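Local atomic coordinates of ZmpA Glycopeptidase (Clostridium perfringens, PDB entry 6XSX), a protein that probably cleaves glycosylated proteins as a zinc-dependent glycopeptidase, this chain being the M60 peptidase catalytic module of a larger multimodular protein. Residues D401-F406 against K415-Y420; A389-A394 against M411-E416. One frame throughout, in Å; residues are numbered along the deposited sequence.

In the fold
Both contacts belong to one cluster of helices ahead of the C-terminal β-sheet region, in which the longer helix 383-398 meets the short helices 403-408 and 415-421 that follow it; their centres lie only about 5 Å apart. The segment 411-416 runs into helix 415-421, which supplies the second side of contact 1. Both are mostly buried, though Lys418 and Met411 are partly exposed, but their chemistry differs. Contact 1 is small and largely polar, a serine against a lysine stem with a water bridge at its margin. Contact 2 is wholly apolar, with valine, methionine and tryptophan packing between a helix and an extended loop. Val391 touches Ser403 and so ties the two together.

Contact 1: D401-F406 against K415-Y420; sequences DLSEHF and KETKEY
Ser403 faces the flank of Lys418 where helix 403-408 comes up to helix 415-421, and the CA atoms of the two residues are 6.1 Å apart. Ser403 OG lies 3.8 Å from Lys418 CA, while Lys418 CG packs against both OG and CB of the serine. With OG beside the backbone N (chi1 -78°), the hydroxyl is aimed at the other helix, yet its hydrogen-bond partner is Thr421 OG1, about one turn beyond Lys418 in helix 415-421. A small residue suits this place, since the backbones come close. The lysine offers its aliphatic stem here and carries its ammonium group on to a salt bridge with Glu407. Thr417 is a more distant neighbour, its CG2 standing 4.4 Å from Ser403 OG, and its own hydroxyl is bonded to Asn388.

Beside this pair one water donates to Asp401 OD2 and to Lys418 O, at 2.6 Å from each, and bridges the two segments where no direct hydrogen bond does. The other carboxylate oxygen, OD1, takes the backbone N-H of Ser403 at 3.2 Å, on its anti side and 33° out of the carboxylate plane; it is also hydrogen-bonded to Thr421 OG1. Asp401 thus links both helices, and its grip on Ser403 N is an Asx turn leading into the first turn of helix 403-408.

Contact 2: A389-A394 against M411-E416; sequences AWVMAA and MDVWKE
Val391 projects from helix 383-398 against Met411 and Val413, in the extended run that leads into helix 415-421, and its CG2 methyl makes the valine's contacts here. CG2 of Val391 lies 3.6 Å from Met411 SD and 4.1 Å from Val413 CG2, so this single bump is received between a sulfur and a methyl of two residues on the same extended strip. The two valines meet tip to tip, whereas Val391 and Met411 run antiparallel alongside one another. Valine suits this place because its short branched side chain presents a methyl close to the helix; with CG1 anti to the backbone N (chi1 173°), CG2 is left beside that N and reaches the loop.

Met411 fills the neighbouring space with a longer, more pliable chain. It runs out extended through its first two torsions and then bends at the sulfur (chi3 -64°), which carries the terminal methyl to the indole of Trp390. There Met411 CE comes within 4.2 Å of Trp390 CE3 on the six-membered ring, approaching obliquely, with the two side chains roughly perpendicular. The indole NE1 points to another part of the fold, where it is hydrogen-bonded to Thr293 OG1; this should help to fix the ring against which the methionine rests.

No hydrogen bond joins the two segments, but the side-chain amide of Asn388 holds the loop's backbone, ND2 at Asp412 O and OD1 at Trp414 N. Around this junction Phe406 of helix 403-408 touches Val391 and Met411, and Thr417 and Thr421 of helix 415-421 also reach Val391. Ala393 and Ala394, with their small side chains, touch phenylalanines of helix 365-375, so helix 383-398 packs both on that helix and on helices 403-408 and 415-421.

Contact 1: D401-F406 against K415-Y420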
loop_
_atom_site.group_PDB
_atom_site.type_symbol
_atom_site.label_atom_id
_atom_site.label_comp_id
_atom_site.label_asym_id
_atom_site.label_seq_id
_atom_site.Cartn_x
_atom_site.Cartn_y
_atom_site.Cartn_z
ATOM N N ASP A 401 -0.847 7.293 -27.863
ATOM C CA ASP A 401 -0.384 6.002 -28.339
ATOM C C ASP A 401 0.868 5.614 -27.554
ATOM O O ASP A 401 1.968 6.061 -27.882
ATOM C CB ASP A 401 -0.190 6.005 -29.859
ATOM C CG ASP A 401 0.283 4.669 -30.395
ATOM O OD1 ASP A 401 0.463 3.735 -29.592
ATOM O OD2 ASP A 401 0.480 4.578 -31.599
ATOM N N LEU A 402 0.688 4.761 -26.538
ATOM C CA LEU A 402 1.767 4.449 -25.616
ATOM C C LEU A 402 2.472 3.144 -25.981
ATOM O O LEU A 402 3.216 2.610 -25.164
ATOM C CB LEU A 402 1.217 4.422 -24.187
ATOM C CG LEU A 402 0.735 5.776 -23.674
ATOM C CD1 LEU A 402 0.194 5.653 -22.261
ATOM C CD2 LEU A 402 1.860 6.806 -23.731
ATOM N N SER A 403 2.278 2.663 -27.221
ATOM C CA SER A 403 2.902 1.417 -27.645
ATOM C C SER A 403 4.429 1.517 -27.573
ATOM O O SER A 403 5.079 0.624 -27.027
ATOM C CB SER A 403 2.426 0.969 -29.014
ATOM O OG SER A 403 1.133 0.371 -28.919
ATOM N N GLU A 404 4.982 2.613 -28.115
ATOM C CA GLU A 404 6.421 2.823 -28.138
ATOM C C GLU A 404 6.977 2.865 -26.710
ATOM O O GLU A 404 8.001 2.236 -26.424
ATOM C CB GLU A 404 6.775 4.073 -28.950
ATOM C CG GLU A 404 8.243 4.445 -28.849
ATOM C CD GLU A 404 8.670 5.619 -29.710
ATOM O OE1 GLU A 404 9.877 5.931 -29.718
ATOM O OE2 GLU A 404 7.792 6.222 -30.365
ATOM N N HIS A 405 6.293 3.605 -25.823
ATOM C CA HIS A 405 6.679 3.737 -24.421
ATOM C C HIS A 405 6.929 2.359 -23.802
ATOM O O HIS A 405 7.974 2.112 -23.199
ATOM C CB HIS A 405 5.603 4.532 -23.650
ATOM C CG HIS A 405 5.866 4.654 -22.184
ATOM N ND1 HIS A 405 6.807 5.528 -21.669
ATOM C CD2 HIS A 405 5.321 4.017 -21.123
ATOM C CE1 HIS A 405 6.833 5.416 -20.353
ATOM N NE2 HIS A 405 5.923 4.502 -19.993
ATOM N N PHE A 406 5.956 1.459 -23.966
ATOM C CA PHE A 406 6.033 0.144 -23.356
ATOM C C PHE A 406 7.044 -0.744 -24.084
ATOM O O PHE A 406 7.793 -1.477 -23.434
ATOM C CB PHE A 406 4.644 -0.480 -23.253
ATOM C CG PHE A 406 3.793 0.043 -22.120
ATOM C CD1 PHE A 406 3.947 -0.446 -20.830
ATOM C CD2 PHE A 406 2.814 1.002 -22.348
ATOM C CE1 PHE A 406 3.152 0.024 -19.794
ATOM C CE2 PHE A 406 2.016 1.472 -21.313
ATOM C CZ PHE A 406 2.187 0.981 -20.036
ATOM N N LYS A 415 0.828 -6.547 -32.948
ATOM C CA LYS A 415 0.354 -5.794 -34.096
ATOM C C LYS A 415 -1.023 -5.200 -33.801
ATOM O O LYS A 415 -1.226 -4.008 -34.029
ATOM C CB LYS A 415 0.392 -6.649 -35.368
ATOM N N GLU A 416 -1.934 -6.011 -33.240
ATOM C CA GLU A 416 -3.299 -5.567 -32.972
ATOM C C GLU A 416 -3.342 -4.493 -31.876
ATOM O O GLU A 416 -4.129 -3.551 -31.966
ATOM C CB GLU A 416 -4.272 -6.741 -32.782
ATOM C CG GLU A 416 -4.087 -7.540 -31.501
ATOM C CD GLU A 416 -3.092 -8.694 -31.530
ATOM O OE1 GLU A 416 -2.243 -8.749 -32.465
ATOM O OE2 GLU A 416 -3.164 -9.541 -30.605
ATOM N N THR A 417 -2.483 -4.620 -30.857
ATOM C CA THR A 417 -2.381 -3.630 -29.791
ATOM C C THR A 417 -2.011 -2.270 -30.383
ATOM O O THR A 417 -2.629 -1.259 -30.054
ATOM C CB THR A 417 -1.365 -4.055 -28.723
ATOM O OG1 THR A 417 -1.760 -5.312 -28.178
ATOM C CG2 THR A 417 -1.232 -3.058 -27.593
ATOM N N LYS A 418 -1.016 -2.277 -31.276
ATOM C CA LYS A 418 -0.522 -1.092 -31.960
ATOM C C LYS A 418 -1.623 -0.490 -32.834
ATOM O O LYS A 418 -1.761 0.734 -32.909
ATOM C CB LYS A 418 0.712 -1.428 -32.808
ATOM C CG LYS A 418 2.001 -1.715 -32.045
ATOM C CD LYS A 418 3.153 -2.000 -32.988
ATOM C CE LYS A 418 4.523 -1.624 -32.464
ATOM N NZ LYS A 418 5.189 -2.765 -31.792
ATOM N N GLU A 419 -2.397 -1.361 -33.500
ATOM C CA GLU A 419 -3.540 -0.909 -34.275
ATOM C C GLU A 419 -4.521 -0.192 -33.349
ATOM O O GLU A 419 -4.939 0.923 -33.652
ATOM C CB GLU A 419 -4.213 -2.067 -35.013
ATOM C CG GLU A 419 -3.370 -2.669 -36.125
ATOM C CD GLU A 419 -3.973 -3.912 -36.768
ATOM O OE1 GLU A 419 -3.334 -4.458 -37.689
ATOM O OE2 GLU A 419 -5.083 -4.333 -36.353
ATOM N N TYR A 420 -4.850 -0.830 -32.215
ATOM C CA TYR A 420 -5.784 -0.278 -31.243
ATOM C C TYR A 420 -5.318 1.105 -30.789
ATOM O O TYR A 420 -6.101 2.054 -30.797
ATOM C CB TYR A 420 -5.962 -1.221 -30.047
ATOM C CG TYR A 420 -6.908 -0.746 -28.966
ATOM C CD1 TYR A 420 -8.250 -1.103 -28.980
ATOM C CD2 TYR A 420 -6.464 0.042 -27.910
ATOM C CE1 TYR A 420 -9.123 -0.687 -27.984
ATOM C CE2 TYR A 420 -7.323 0.467 -26.907
ATOM C CZ TYR A 420 -8.660 0.104 -26.940
ATOM O OH TYR A 420 -9.517 0.523 -25.955
HETATM O O HOH W 1 0.397 2.170 -32.618
#

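Contact 2: A389-A394 against M411-E416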
loop_
_atom_site.group_PDB
_atom_site.type_symbol
_atom_site.label_atom_id
_atom_site.label_comp_id
_atom_site.label_asym_id
_atom_site.label_seq_id
_atom_site.Cartn_x
_atom_site.Cartn_y
_atom_site.Cartn_z
ATOM N N ALA A 389 -2.712 -5.571 -22.497
ATOM C CA ALA A 389 -3.892 -4.883 -21.992
ATOM C C ALA A 389 -3.499 -3.578 -21.294
ATOM O O ALA A 389 -4.211 -2.587 -21.406
ATOM C CB ALA A 389 -4.708 -5.790 -21.100
ATOM N N TRP A 390 -2.364 -3.585 -20.576
ATOM C CA TRP A 390 -1.871 -2.381 -19.920
ATOM C C TRP A 390 -1.644 -1.290 -20.962
ATOM O O TRP A 390 -1.963 -0.122 -20.732
ATOM C CB TRP A 390 -0.551 -2.642 -19.193
ATOM C CG TRP A 390 -0.591 -3.561 -18.012
ATOM C CD1 TRP A 390 -1.686 -4.051 -17.360
ATOM C CD2 TRP A 390 0.557 -4.053 -17.295
ATOM N NE1 TRP A 390 -1.295 -4.836 -16.307
ATOM C CE2 TRP A 390 0.073 -4.855 -16.242
ATOM C CE3 TRP A 390 1.941 -3.902 -17.450
ATOM C CZ2 TRP A 390 0.926 -5.499 -15.345
ATOM C CZ3 TRP A 390 2.785 -4.535 -16.563
ATOM C CH2 TRP A 390 2.282 -5.329 -15.529
ATOM N N VAL A 391 -1.060 -1.686 -22.101
ATOM C CA VAL A 391 -0.679 -0.729 -23.125
ATOM C C VAL A 391 -1.944 -0.057 -23.647
ATOM O O VAL A 391 -1.965 1.150 -23.869
ATOM C CB VAL A 391 0.106 -1.400 -24.264
ATOM C CG1 VAL A 391 0.361 -0.432 -25.414
ATOM C CG2 VAL A 391 1.406 -1.997 -23.762
ATOM N N MET A 392 -2.996 -0.865 -23.822
ATOM C CA MET A 392 -4.247 -0.396 -24.397
ATOM C C MET A 392 -4.986 0.490 -23.401
ATOM O O MET A 392 -5.452 1.567 -23.777
ATOM C CB MET A 392 -5.130 -1.569 -24.834
ATOM C CG MET A 392 -4.580 -2.245 -26.073
ATOM S SD MET A 392 -5.595 -3.610 -26.686
ATOM C CE MET A 392 -5.413 -4.816 -25.373
ATOM N N ALA A 393 -5.062 0.030 -22.144
ATOM C CA ALA A 393 -5.753 0.736 -21.074
ATOM C C ALA A 393 -5.061 2.064 -20.756
ATOM O O ALA A 393 -5.731 3.093 -20.614
ATOM C CB ALA A 393 -5.889 -0.141 -19.851
ATOM N N ALA A 394 -3.727 2.034 -20.646
ATOM C CA ALA A 394 -2.950 3.241 -20.399
ATOM C C ALA A 394 -3.109 4.207 -21.577
ATOM O O ALA A 394 -3.201 5.417 -21.383
ATOM C CB ALA A 394 -1.498 2.902 -20.135
ATOM N N MET A 411 8.907 -4.691 -23.517
ATOM C CA MET A 411 7.689 -5.478 -23.617
ATOM C C MET A 411 7.392 -5.742 -25.091
ATOM O O MET A 411 7.698 -4.909 -25.946
ATOM C CB MET A 411 6.510 -4.734 -22.989
ATOM C CG MET A 411 5.218 -5.506 -23.073
ATOM S SD MET A 411 3.811 -4.457 -22.691
ATOM C CE MET A 411 4.172 -4.059 -20.981
ATOM N N ASP A 412 6.794 -6.907 -25.377
ATOM C CA ASP A 412 6.445 -7.274 -26.738
ATOM C C ASP A 412 5.023 -6.806 -27.020
ATOM O O ASP A 412 4.064 -7.422 -26.564
ATOM C CB ASP A 412 6.590 -8.781 -26.967
ATOM C CG ASP A 412 6.673 -9.194 -28.428
ATOM O OD1 ASP A 412 5.986 -8.578 -29.274
ATOM O OD2 ASP A 412 7.428 -10.138 -28.714
ATOM N N VAL A 413 4.900 -5.714 -27.779
ATOM C CA VAL A 413 3.596 -5.156 -28.088
ATOM C C VAL A 413 3.165 -5.691 -29.452
ATOM O O VAL A 413 3.921 -5.581 -30.413
ATOM C CB VAL A 413 3.626 -3.617 -28.038
ATOM C CG1 VAL A 413 2.300 -3.004 -28.446
ATOM C CG2 VAL A 413 4.055 -3.108 -26.672
ATOM N N TRP A 414 1.954 -6.268 -29.508
ATOM C CA TRP A 414 1.469 -7.003 -30.669
ATOM C C TRP A 414 0.872 -6.055 -31.701
ATOM O O TRP A 414 0.432 -4.950 -31.364
ATOM C CB TRP A 414 0.434 -8.063 -30.273
ATOM C CG TRP A 414 0.955 -9.127 -29.360
ATOM C CD1 TRP A 414 2.205 -9.677 -29.369
ATOM C CD2 TRP A 414 0.225 -9.796 -28.316
ATOM N NE1 TRP A 414 2.308 -10.631 -28.390
ATOM C CE2 TRP A 414 1.108 -10.731 -27.734
ATOM C CE3 TRP A 414 -1.087 -9.703 -27.824
ATOM C CZ2 TRP A 414 0.720 -11.566 -26.681
ATOM C CZ3 TRP A 414 -1.469 -10.525 -26.782
ATOM C CH2 TRP A 414 -0.576 -11.446 -26.225
ATOM N N LYS A 415 0.828 -6.547 -32.948
ATOM C CA LYS A 415 0.354 -5.794 -34.096
ATOM C C LYS A 415 -1.023 -5.200 -33.801
ATOM O O LYS A 415 -1.226 -4.008 -34.029
ATOM C CB LYS A 415 0.392 -6.649 -35.368
ATOM N N GLU A 416 -1.934 -6.011 -33.240
ATOM C CA GLU A 416 -3.299 -5.567 -32.972
ATOM C C GLU A 416 -3.342 -4.493 -31.876
ATOM O O GLU A 416 -4.129 -3.551 -31.966
ATOM C CB GLU A 416 -4.272 -6.741 -32.782
ATOM C CG GLU A 416 -4.087 -7.540 -31.501
ATOM C CD GLU A 416 -3.092 -8.694 -31.530
ATOM O OE1 GLU A 416 -2.243 -8.749 -32.465
ATOM O OE2 GLU A 416 -3.164 -9.541 -30.605
#